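Local coordinates for type IV pilus assembly protein PilF (Thermus thermophilus HB8, PDB 5OIU) that hydrolyses ATP as a hexameric AAA+ motor that powers the assembly of type IVa pili, at the interface of chains A and B. Residues are numbered along the deposited sequence; one frame, centred on the assembly and turned at random. Chains: chain A/B, Type IV pilus assembly protein PilF.

Contact 1: the interface of chains A and B. Residues chain A 231, 234-235, 263-264, 267; chain B 382, 385-386, 389.
B:Leu385 is the apolar centre of this helix-against-helices contact. Its CG stands anti to its carbonyl carbon (chi1 -66°), and the chain then runs straight, so the two methyls fork over chain A helix 262-268. CD2 lies 3.6 Å from CD1 of the A:Phe263 ring, which sits in the crowded first-torsion position (chi1 47°). CD1 of the leucine meets CB of A:Ala267 at 3.9 Å. On the other flank, A:Leu234 crosses B:Leu385 obliquely and sets its CD1 3.9 Å from the leucine CB. The CB of A:Leu234 also faces CB of B:Ala386 at 4.0 Å. Further out, CD1 of B:Ile389 touches CB of A:Glu231 at 3.7 Å. That glutamate is extended, with CG anti to its backbone N, so its aliphatic part does the touching. At the rim, B:Glu382 is bent at chi2 and turns OE2 toward CB of A:Ala267, 3.9 Å away. No direct polar bond crosses here. Instead, O of water 1 lies 2.8 Å from the amide OD1 of A:Asn264 and 2.7 Å from the backbone O of B:Leu385. The patch packs the C-terminal helix 381-387 of one subunit against helices 223-235 and 262-268 of its neighbour, and probably helps hold adjacent subunits together.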
loop_
_atom_site.group_PDB
_atom_site.type_symbol
_atom_site.label_atom_id
_atom_site.label_comp_id
_atom_site.label_asym_id
_atom_site.label_seq_id
_atom_site.Cartn_x
_atom_site.Cartn_y
_atom_site.Cartn_z
ATOM N N GLU A 231 -2.846 -22.551 -22.383
ATOM C CA GLU A 231 -3.625 -21.740 -23.313
ATOM C C GLU A 231 -3.251 -22.044 -24.762
ATOM O O GLU A 231 -4.118 -22.108 -25.642
ATOM C CB GLU A 231 -3.410 -20.261 -23.014
ATOM C CG GLU A 231 -4.262 -19.335 -23.839
ATOM C CD GLU A 231 -3.865 -17.894 -23.678
ATOM O OE1 GLU A 231 -4.030 -17.131 -24.653
ATOM O OE2 GLU A 231 -3.381 -17.515 -22.584
ATOM N N LEU A 234 -5.080 -25.390 -25.652
ATOM C CA LEU A 234 -6.515 -25.197 -25.822
ATOM C C LEU A 234 -6.813 -24.437 -27.101
ATOM O O LEU A 234 -7.877 -24.619 -27.701
ATOM C CB LEU A 234 -7.088 -24.457 -24.613
ATOM C CG LEU A 234 -6.935 -25.226 -23.306
ATOM C CD1 LEU A 234 -7.184 -24.311 -22.106
ATOM C CD2 LEU A 234 -7.848 -26.445 -23.277
ATOM N N THR A 235 -5.871 -23.599 -27.540
ATOM C CA THR A 235 -6.044 -22.781 -28.730
ATOM C C THR A 235 -5.945 -23.599 -30.004
ATOM O O THR A 235 -6.477 -23.175 -31.033
ATOM C CB THR A 235 -5.004 -21.655 -28.726
ATOM O OG1 THR A 235 -5.135 -20.904 -27.513
ATOM C CG2 THR A 235 -5.178 -20.712 -29.916
ATOM N N PHE A 263 -10.137 -28.592 -15.167
ATOM C CA PHE A 263 -10.911 -28.713 -16.403
ATOM C C PHE A 263 -10.085 -28.256 -17.593
ATOM O O PHE A 263 -10.313 -28.712 -18.716
ATOM C CB PHE A 263 -12.255 -27.960 -16.329
ATOM C CG PHE A 263 -12.171 -26.558 -15.778
ATOM C CD1 PHE A 263 -11.742 -25.508 -16.576
ATOM C CD2 PHE A 263 -12.550 -26.290 -14.465
ATOM C CE1 PHE A 263 -11.680 -24.212 -16.071
ATOM C CE2 PHE A 263 -12.489 -25.005 -13.945
ATOM C CZ PHE A 263 -12.061 -23.965 -14.749
ATOM N N ASN A 264 -9.100 -27.387 -17.355
ATOM C CA ASN A 264 -8.165 -26.998 -18.407
ATOM C C ASN A 264 -7.147 -28.109 -18.691
ATOM O O ASN A 264 -6.846 -28.394 -19.856
ATOM C CB ASN A 264 -7.447 -25.701 -18.018
ATOM C CG ASN A 264 -8.356 -24.483 -18.044
ATOM O OD1 ASN A 264 -9.395 -24.460 -18.721
ATOM N ND2 ASN A 264 -7.953 -23.445 -17.312
ATOM N N ALA A 267 -8.785 -30.812 -20.678
ATOM C CA ALA A 267 -8.984 -30.519 -22.086
ATOM C C ALA A 267 -7.685 -30.421 -22.873
ATOM O O ALA A 267 -7.720 -30.548 -24.099
ATOM C CB ALA A 267 -9.775 -29.224 -22.257
ATOM N N GLU B 382 -13.365 -25.654 -25.697
ATOM C CA GLU B 382 -11.933 -25.349 -25.688
ATOM C C GLU B 382 -11.688 -23.878 -25.968
ATOM O O GLU B 382 -10.857 -23.244 -25.304
ATOM C CB GLU B 382 -11.187 -26.210 -26.714
ATOM C CG GLU B 382 -10.838 -27.616 -26.234
ATOM C CD GLU B 382 -12.037 -28.576 -26.236
ATOM O OE1 GLU B 382 -13.011 -28.354 -27.001
ATOM O OE2 GLU B 382 -11.987 -29.568 -25.472
ATOM N N LEU B 385 -12.433 -21.998 -22.829
ATOM C CA LEU B 385 -11.353 -22.266 -21.892
ATOM C C LEU B 385 -10.096 -21.516 -22.298
ATOM O O LEU B 385 -9.370 -20.998 -21.444
ATOM C CB LEU B 385 -11.084 -23.768 -21.813
ATOM C CG LEU B 385 -12.220 -24.585 -21.223
ATOM C CD1 LEU B 385 -11.847 -26.038 -21.208
ATOM C CD2 LEU B 385 -12.539 -24.092 -19.822
ATOM N N ALA B 386 -9.836 -21.422 -23.607
ATOM C CA ALA B 386 -8.625 -20.744 -24.061
ATOM C C ALA B 386 -8.616 -19.276 -23.643
ATOM O O ALA B 386 -7.577 -18.757 -23.216
ATOM C CB ALA B 386 -8.487 -20.884 -25.575
ATOM N N ILE B 389 -8.313 -17.706 -18.987
ATOM C CA ILE B 389 -7.316 -18.097 -17.992
ATOM C C ILE B 389 -6.662 -16.862 -17.390
ATOM O O ILE B 389 -5.958 -16.113 -18.085
ATOM C CB ILE B 389 -6.239 -19.004 -18.581
ATOM C CG1 ILE B 389 -6.826 -19.975 -19.589
ATOM C CG2 ILE B 389 -5.591 -19.774 -17.481
ATOM C CD1 ILE B 389 -5.757 -20.762 -20.236
HETATM O O HOH W 1 -10.203 -21.801 -18.964
#

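Contact 2: the interface of chains A and B. Residues chain A 172, 174, 188, 209-211, 213; chain B 26, 28, 30, 39, 41, 46, 95, 106, 108, 110.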
loop_
_atom_site.group_PDB
_atom_site.type_symbol
_atom_site.label_atom_id
_atom_site.label_comp_id
_atom_site.label_asym_id
_atom_site.label_seq_id
_atom_site.Cartn_x
_atom_site.Cartn_y
_atom_site.Cartn_z
ATOM N N ASN A 172 4.723 -24.228 -38.627
ATOM C CA ASN A 172 5.594 -23.316 -37.923
ATOM C C ASN A 172 5.941 -23.960 -36.588
ATOM O O ASN A 172 5.057 -24.188 -35.751
ATOM C CB ASN A 172 4.924 -21.969 -37.733
ATOM C CG ASN A 172 5.826 -20.996 -37.057
ATOM O OD1 ASN A 172 7.033 -21.198 -37.006
ATOM N ND2 ASN A 172 5.252 -19.934 -36.522
ATOM N N GLN A 174 8.128 -23.471 -33.237
ATOM C CA GLN A 174 8.725 -22.356 -32.518
ATOM C C GLN A 174 9.148 -22.816 -31.134
ATOM O O GLN A 174 8.427 -23.545 -30.452
ATOM C CB GLN A 174 7.758 -21.168 -32.426
ATOM C CG GLN A 174 8.296 -19.903 -31.717
ATOM C CD GLN A 174 9.507 -19.289 -32.410
ATOM O OE1 GLN A 174 9.414 -18.807 -33.543
ATOM N NE2 GLN A 174 10.644 -19.311 -31.739
ATOM N N ASN A 188 12.150 -22.693 -35.777
ATOM C CA ASN A 188 12.469 -21.354 -35.313
ATOM C C ASN A 188 12.825 -21.412 -33.830
ATOM O O ASN A 188 12.046 -21.934 -33.024
ATOM C CB ASN A 188 11.272 -20.426 -35.559
ATOM C CG ASN A 188 10.978 -20.224 -37.048
ATOM O OD1 ASN A 188 11.783 -19.652 -37.780
ATOM N ND2 ASN A 188 9.828 -20.697 -37.494
ATOM N N ARG A 209 0.884 -15.029 -31.006
ATOM C CA ARG A 209 0.622 -14.184 -32.165
ATOM C C ARG A 209 1.545 -14.499 -33.341
ATOM O O ARG A 209 1.550 -13.763 -34.332
ATOM C CB ARG A 209 0.740 -12.708 -31.763
ATOM C CG ARG A 209 -0.004 -12.368 -30.442
ATOM C CD ARG A 209 0.399 -10.985 -29.859
ATOM N NE ARG A 209 1.137 -11.020 -28.577
ATOM C CZ ARG A 209 2.373 -10.526 -28.383
ATOM N NH1 ARG A 209 2.955 -10.604 -27.186
ATOM N NH2 ARG A 209 3.048 -9.967 -29.385
ATOM N N GLN A 210 2.293 -15.599 -33.270
ATOM C CA GLN A 210 3.244 -15.980 -34.305
ATOM C C GLN A 210 2.718 -17.090 -35.196
ATOM O O GLN A 210 3.492 -17.689 -35.953
ATOM C CB GLN A 210 4.573 -16.405 -33.688
ATOM C CG GLN A 210 5.435 -15.263 -33.252
ATOM C CD GLN A 210 6.297 -14.734 -34.377
ATOM O OE1 GLN A 210 6.966 -15.496 -35.065
ATOM N NE2 GLN A 210 6.294 -13.418 -34.561
ATOM N N ASP A 211 1.418 -17.360 -35.139
ATOM C CA ASP A 211 0.781 -18.364 -35.978
ATOM C C ASP A 211 1.567 -19.681 -35.926
ATOM O O ASP A 211 1.991 -20.207 -36.957
ATOM C CB ASP A 211 0.647 -17.859 -37.409
ATOM C CG ASP A 211 -0.057 -18.840 -38.308
ATOM O OD1 ASP A 211 -0.978 -19.536 -37.828
ATOM O OD2 ASP A 211 0.344 -18.954 -39.486
ATOM N N ASP A 213 2.372 -23.788 -35.125
ATOM C CA ASP A 213 1.717 -25.086 -35.055
ATOM C C ASP A 213 2.264 -25.945 -33.936
ATOM O O ASP A 213 1.500 -26.597 -33.227
ATOM C CB ASP A 213 1.863 -25.826 -36.385
ATOM C CG ASP A 213 1.104 -25.141 -37.522
ATOM O OD1 ASP A 213 -0.160 -25.174 -37.554
ATOM O OD2 ASP A 213 1.789 -24.576 -38.389
ATOM N N ASP B 26 -1.889 -16.145 -43.281
ATOM C CA ASP B 26 -0.745 -15.565 -42.589
ATOM C C ASP B 26 0.479 -15.484 -43.499
ATOM O O ASP B 26 0.670 -16.306 -44.403
ATOM C CB ASP B 26 -0.383 -16.382 -41.336
ATOM C CG ASP B 26 -1.575 -16.623 -40.416
ATOM O OD1 ASP B 26 -2.385 -17.544 -40.691
ATOM O OD2 ASP B 26 -1.687 -15.895 -39.405
ATOM N N HIS B 28 4.692 -15.327 -43.100
ATOM C CA HIS B 28 5.828 -15.572 -42.213
ATOM C C HIS B 28 7.117 -15.124 -42.887
ATOM O O HIS B 28 7.426 -15.574 -43.994
ATOM C CB HIS B 28 5.942 -17.052 -41.848
ATOM C CG HIS B 28 4.790 -17.560 -41.049
ATOM N ND1 HIS B 28 4.942 -18.117 -39.799
ATOM C CD2 HIS B 28 3.465 -17.600 -41.323
ATOM C CE1 HIS B 28 3.758 -18.472 -39.334
ATOM N NE2 HIS B 28 2.844 -18.167 -40.238
ATOM N N GLU B 30 10.974 -15.348 -42.028
ATOM C CA GLU B 30 11.815 -16.112 -41.098
ATOM C C GLU B 30 13.270 -16.101 -41.523
ATOM O O GLU B 30 13.618 -16.735 -42.538
ATOM C CB GLU B 30 11.346 -17.564 -41.001
ATOM C CG GLU B 30 9.852 -17.731 -40.858
ATOM C CD GLU B 30 9.429 -19.188 -40.826
ATOM O OE1 GLU B 30 9.598 -19.884 -41.858
ATOM O OE2 GLU B 30 8.941 -19.642 -39.768
ATOM N N ARG B 39 7.039 -17.425 -46.068
ATOM C CA ARG B 39 6.046 -18.481 -46.158
ATOM C C ARG B 39 4.652 -17.876 -46.063
ATOM O O ARG B 39 4.431 -16.865 -45.379
ATOM C CB ARG B 39 6.242 -19.538 -45.047
ATOM C CG ARG B 39 7.619 -20.181 -45.042
ATOM C CD ARG B 39 7.626 -21.581 -44.405
ATOM N NE ARG B 39 7.860 -21.536 -42.970
ATOM C CZ ARG B 39 7.707 -22.575 -42.151
ATOM N NH1 ARG B 39 7.317 -23.752 -42.625
ATOM N NH2 ARG B 39 7.956 -22.439 -40.847
ATOM N N ARG B 41 0.613 -19.084 -45.251
ATOM C CA ARG B 41 -0.346 -20.121 -44.880
ATOM C C ARG B 41 -1.552 -20.020 -45.813
ATOM O O ARG B 41 -2.308 -19.030 -45.791
ATOM C CB ARG B 41 -0.772 -20.034 -43.412
ATOM C CG ARG B 41 -1.375 -21.366 -42.883
ATOM C CD ARG B 41 -1.813 -21.285 -41.413
ATOM N NE ARG B 41 -0.667 -21.217 -40.515
ATOM C CZ ARG B 41 0.012 -22.283 -40.095
ATOM N NH1 ARG B 41 -0.356 -23.497 -40.476
ATOM N NH2 ARG B 41 1.060 -22.133 -39.292
ATOM N N LEU B 46 1.485 -23.961 -44.447
ATOM C CA LEU B 46 2.518 -23.017 -44.843
ATOM C C LEU B 46 3.205 -23.498 -46.111
ATOM O O LEU B 46 3.556 -24.674 -46.241
ATOM C CB LEU B 46 3.563 -22.867 -43.742
ATOM C CG LEU B 46 3.184 -22.018 -42.550
ATOM C CD1 LEU B 46 4.373 -21.928 -41.596
ATOM C CD2 LEU B 46 2.780 -20.658 -43.064
ATOM N N ARG B 95 -2.558 -8.146 -38.525
ATOM C CA ARG B 95 -1.952 -8.187 -37.203
ATOM C C ARG B 95 -0.472 -8.518 -37.375
ATOM O O ARG B 95 -0.132 -9.549 -37.965
ATOM C CB ARG B 95 -2.658 -9.226 -36.329
ATOM C CG ARG B 95 -2.303 -9.179 -34.833
ATOM C CD ARG B 95 -2.405 -10.566 -34.202
ATOM N NE ARG B 95 -1.678 -11.581 -34.965
ATOM C CZ ARG B 95 -1.950 -12.881 -34.921
ATOM N NH1 ARG B 95 -2.935 -13.312 -34.137
ATOM N NH2 ARG B 95 -1.248 -13.742 -35.666
ATOM N N LYS B 106 11.964 -12.442 -36.554
ATOM C CA LYS B 106 10.955 -13.051 -37.399
ATOM C C LYS B 106 9.686 -12.216 -37.315
ATOM O O LYS B 106 9.337 -11.705 -36.245
ATOM C CB LYS B 106 10.667 -14.496 -36.965
ATOM C CG LYS B 106 9.338 -15.039 -37.500
ATOM C CD LYS B 106 9.126 -16.539 -37.305
ATOM C CE LYS B 106 7.930 -16.953 -38.151
ATOM N NZ LYS B 106 7.443 -18.333 -37.991
ATOM N N VAL B 108 5.497 -12.148 -38.349
ATOM C CA VAL B 108 4.284 -12.824 -38.779
ATOM C C VAL B 108 3.204 -11.762 -38.929
ATOM O O VAL B 108 2.960 -10.985 -37.998
ATOM C CB VAL B 108 3.850 -13.906 -37.775
ATOM C CG1 VAL B 108 2.543 -14.562 -38.226
ATOM C CG2 VAL B 108 4.943 -14.942 -37.596
ATOM N N ARG B 110 -0.771 -11.646 -39.784
ATOM C CA ARG B 110 -1.993 -12.400 -40.035
ATOM C C ARG B 110 -3.009 -11.518 -40.745
ATOM O O ARG B 110 -3.215 -10.362 -40.367
ATOM C CB ARG B 110 -2.618 -12.942 -38.746
ATOM C CG ARG B 110 -4.129 -13.183 -38.954
ATOM C CD ARG B 110 -4.752 -14.246 -38.079
ATOM N NE ARG B 110 -4.016 -15.495 -38.099
ATOM C CZ ARG B 110 -3.796 -16.207 -37.002
ATOM N NH1 ARG B 110 -4.281 -15.771 -35.844
ATOM N NH2 ARG B 110 -3.102 -17.337 -37.053
HETATM O O HOH W 2 7.387 -18.294 -35.272
#
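A:Asp211 points its carboxylate into basic groups on the chain B sheet, its CG anti to the backbone N (chi1 -178°). B:Arg41 grips it side-on. NE gives a nearly straight bond of 2.7 Å to the syn lone pair of A:Asp211 OD2, and NH2 bonds the backbone O of A:Asp211 from above the carbonyl plane. B:His28 comes from the other side; its NE2-H points to the anti lone pair of the same OD2, in the ring plane. The ring lies between B:Val108 CG1 and B:Leu46 CD1. B:Arg41 NH2 also reaches A:Asp213 OD2 at 2.7 Å. The B:Asp26 carboxylate stacks nearly parallel on that of A:Asp211. B:Arg110 forms salt bridges to both, through NE to B:Asp26 OD2 and NH2 to A:Asp211 OD1, and probably offsets the repulsion. The extended B:Lys106 meets A:Asn172 tip to tip. A:Asn188 ND2 bonds B:Glu30 OE2 at 2.7 Å, crossing at about a right angle. B:Lys106 NZ and B:Arg39 NH2 grip that same oxygen. An alanine in place of B:Arg41 would remove its bonds to A:Asp211 and A:Asp213 and would probably weaken the contact, although B:His28 and B:Arg110 would still face A:Asp211. The patch joins the chain B sheet to chain A loops and the start of strand 188-191, likely fixing subunit register.

Contact 3: the interface of chains A and B. Residues chain A 193, 195-198, 202; chain B 76-77.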
loop_
_atom_site.group_PDB
_atom_site.type_symbol
_atom_site.label_atom_id
_atom_site.label_comp_id
_atom_site.label_asym_id
_atom_site.label_seq_id
_atom_site.Cartn_x
_atom_site.Cartn_y
_atom_site.Cartn_z
ATOM N N ASN A 193 16.164 -14.320 -22.625
ATOM C CA ASN A 193 17.125 -13.224 -22.489
ATOM C C ASN A 193 16.839 -12.413 -21.223
ATOM O O ASN A 193 16.196 -11.355 -21.294
ATOM C CB ASN A 193 17.094 -12.349 -23.736
ATOM C CG ASN A 193 18.208 -11.368 -23.764
ATOM O OD1 ASN A 193 18.878 -11.176 -22.764
ATOM N ND2 ASN A 193 18.424 -10.731 -24.910
ATOM N N GLN A 195 18.541 -10.431 -18.986
ATOM C CA GLN A 195 18.955 -9.044 -19.181
ATOM C C GLN A 195 17.884 -8.222 -19.898
ATOM O O GLN A 195 17.405 -7.203 -19.385
ATOM C CB GLN A 195 20.265 -9.008 -19.984
ATOM C CG GLN A 195 21.354 -10.031 -19.536
ATOM C CD GLN A 195 21.249 -11.410 -20.233
ATOM O OE1 GLN A 195 20.153 -11.939 -20.429
ATOM N NE2 GLN A 195 22.397 -11.979 -20.610
ATOM N N ALA A 196 17.496 -8.659 -21.094
ATOM C CA ALA A 196 16.538 -7.927 -21.911
ATOM C C ALA A 196 15.107 -8.020 -21.400
ATOM O O ALA A 196 14.249 -7.282 -21.887
ATOM C CB ALA A 196 16.598 -8.433 -23.352
ATOM N N GLY A 197 14.817 -8.891 -20.441
ATOM C CA GLY A 197 13.448 -9.072 -20.007
ATOM C C GLY A 197 12.666 -10.137 -20.750
ATOM O O GLY A 197 11.466 -10.291 -20.498
ATOM N N LEU A 198 13.304 -10.886 -21.648
ATOM C CA LEU A 198 12.615 -11.933 -22.401
ATOM C C LEU A 198 12.558 -13.205 -21.555
ATOM O O LEU A 198 13.386 -14.116 -21.670
ATOM C CB LEU A 198 13.317 -12.175 -23.726
ATOM C CG LEU A 198 12.596 -13.066 -24.726
ATOM C CD1 LEU A 198 11.114 -12.684 -24.786
ATOM C CD2 LEU A 198 13.272 -12.964 -26.071
ATOM N N ARG A 202 7.131 -14.324 -21.231
ATOM C CA ARG A 202 6.973 -13.252 -22.203
ATOM C C ARG A 202 7.055 -13.801 -23.618
ATOM O O ARG A 202 6.241 -13.453 -24.480
ATOM C CB ARG A 202 8.016 -12.165 -21.982
ATOM C CG ARG A 202 7.569 -10.815 -22.552
ATOM C CD ARG A 202 8.742 -9.984 -23.029
ATOM N NE ARG A 202 8.353 -8.630 -23.439
ATOM C CZ ARG A 202 8.223 -7.598 -22.606
ATOM N NH1 ARG A 202 8.424 -7.745 -21.295
ATOM N NH2 ARG A 202 7.885 -6.414 -23.093
ATOM N N ARG B 76 15.275 -6.778 -29.116
ATOM C CA ARG B 76 15.491 -7.820 -28.121
ATOM C C ARG B 76 14.204 -8.391 -27.556
ATOM O O ARG B 76 14.224 -9.501 -27.010
ATOM C CB ARG B 76 16.352 -7.286 -26.975
ATOM C CG ARG B 76 17.853 -7.308 -27.267
ATOM C CD ARG B 76 18.638 -6.767 -26.070
ATOM N NE ARG B 76 17.919 -5.647 -25.473
ATOM C CZ ARG B 76 18.066 -5.235 -24.217
ATOM N NH1 ARG B 76 18.929 -5.850 -23.407
ATOM N NH2 ARG B 76 17.338 -4.206 -23.780
ATOM N N LEU B 77 13.095 -7.672 -27.690
ATOM C CA LEU B 77 11.793 -8.034 -27.167
ATOM C C LEU B 77 10.786 -8.169 -28.300
ATOM O O LEU B 77 10.931 -7.524 -29.342
ATOM C CB LEU B 77 11.303 -6.976 -26.180
ATOM C CG LEU B 77 12.051 -7.015 -24.855
ATOM C CD1 LEU B 77 11.617 -5.877 -23.963
ATOM C CD2 LEU B 77 11.829 -8.345 -24.166
#
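B:Arg76 packs against the chain A loop; no N or O of one side lies near enough to bond the other in this patch. Its CB starts 3.8 Å from CB of A:Ala196, with CG anti to the carbonyl carbon (chi1 -82°). CG and CD pass the amide ND2 of A:Asn193, the CD at 4.1 Å. The asparagine crosses the arginine at about a right angle, and the amide and guanidinium planes stand 85° apart. A bend at chi3 (-38°) then folds the tip back over A:Ala196. NE and CZ both meet the alanine CB, and NH1 ends 3.5 Å from it. The methyl therefore sits over one face of the guanidinium, offset toward its rim. A weak bond from A:Ala196 N to A:Asn193 OD1 may help to brace the chain A loop. Next along chain B, B:Leu77 forks against the same loop. Its CD2 lies 3.5 Å from the A:Ala196 backbone O and 3.6 Å from NE of A:Arg202. CD1 of that leucine sits over one face of the A:Arg202 guanidinium, toward the rim. The chain B loop between helix 57-67 and strand 79-87 is thus set against the chain A loop between strand 188-191 and helix 200-207, and against the first turn of that helix, which carries A:Arg202.

The three contacts are patches of one interface between neighbouring copies of PilF. The centres of their C-alpha atoms lie about 22 Å apart for contacts 1 and 2, 20 Å for contacts 2 and 3, and 27 Å for contacts 1 and 3. No residue is shared. Chain A strand 188-191 and helix 200-207 tie contacts 2 and 3 together: A:Asn188 begins the strand and A:Arg209 follows the helix in contact 2, while A:Asn193 follows the strand and A:Arg202 lies in the helix in contact 3. Chain B gives its N-terminal half to contacts 2 and 3, its C-terminal end to contact 1. Such separated grips may help transmit movement.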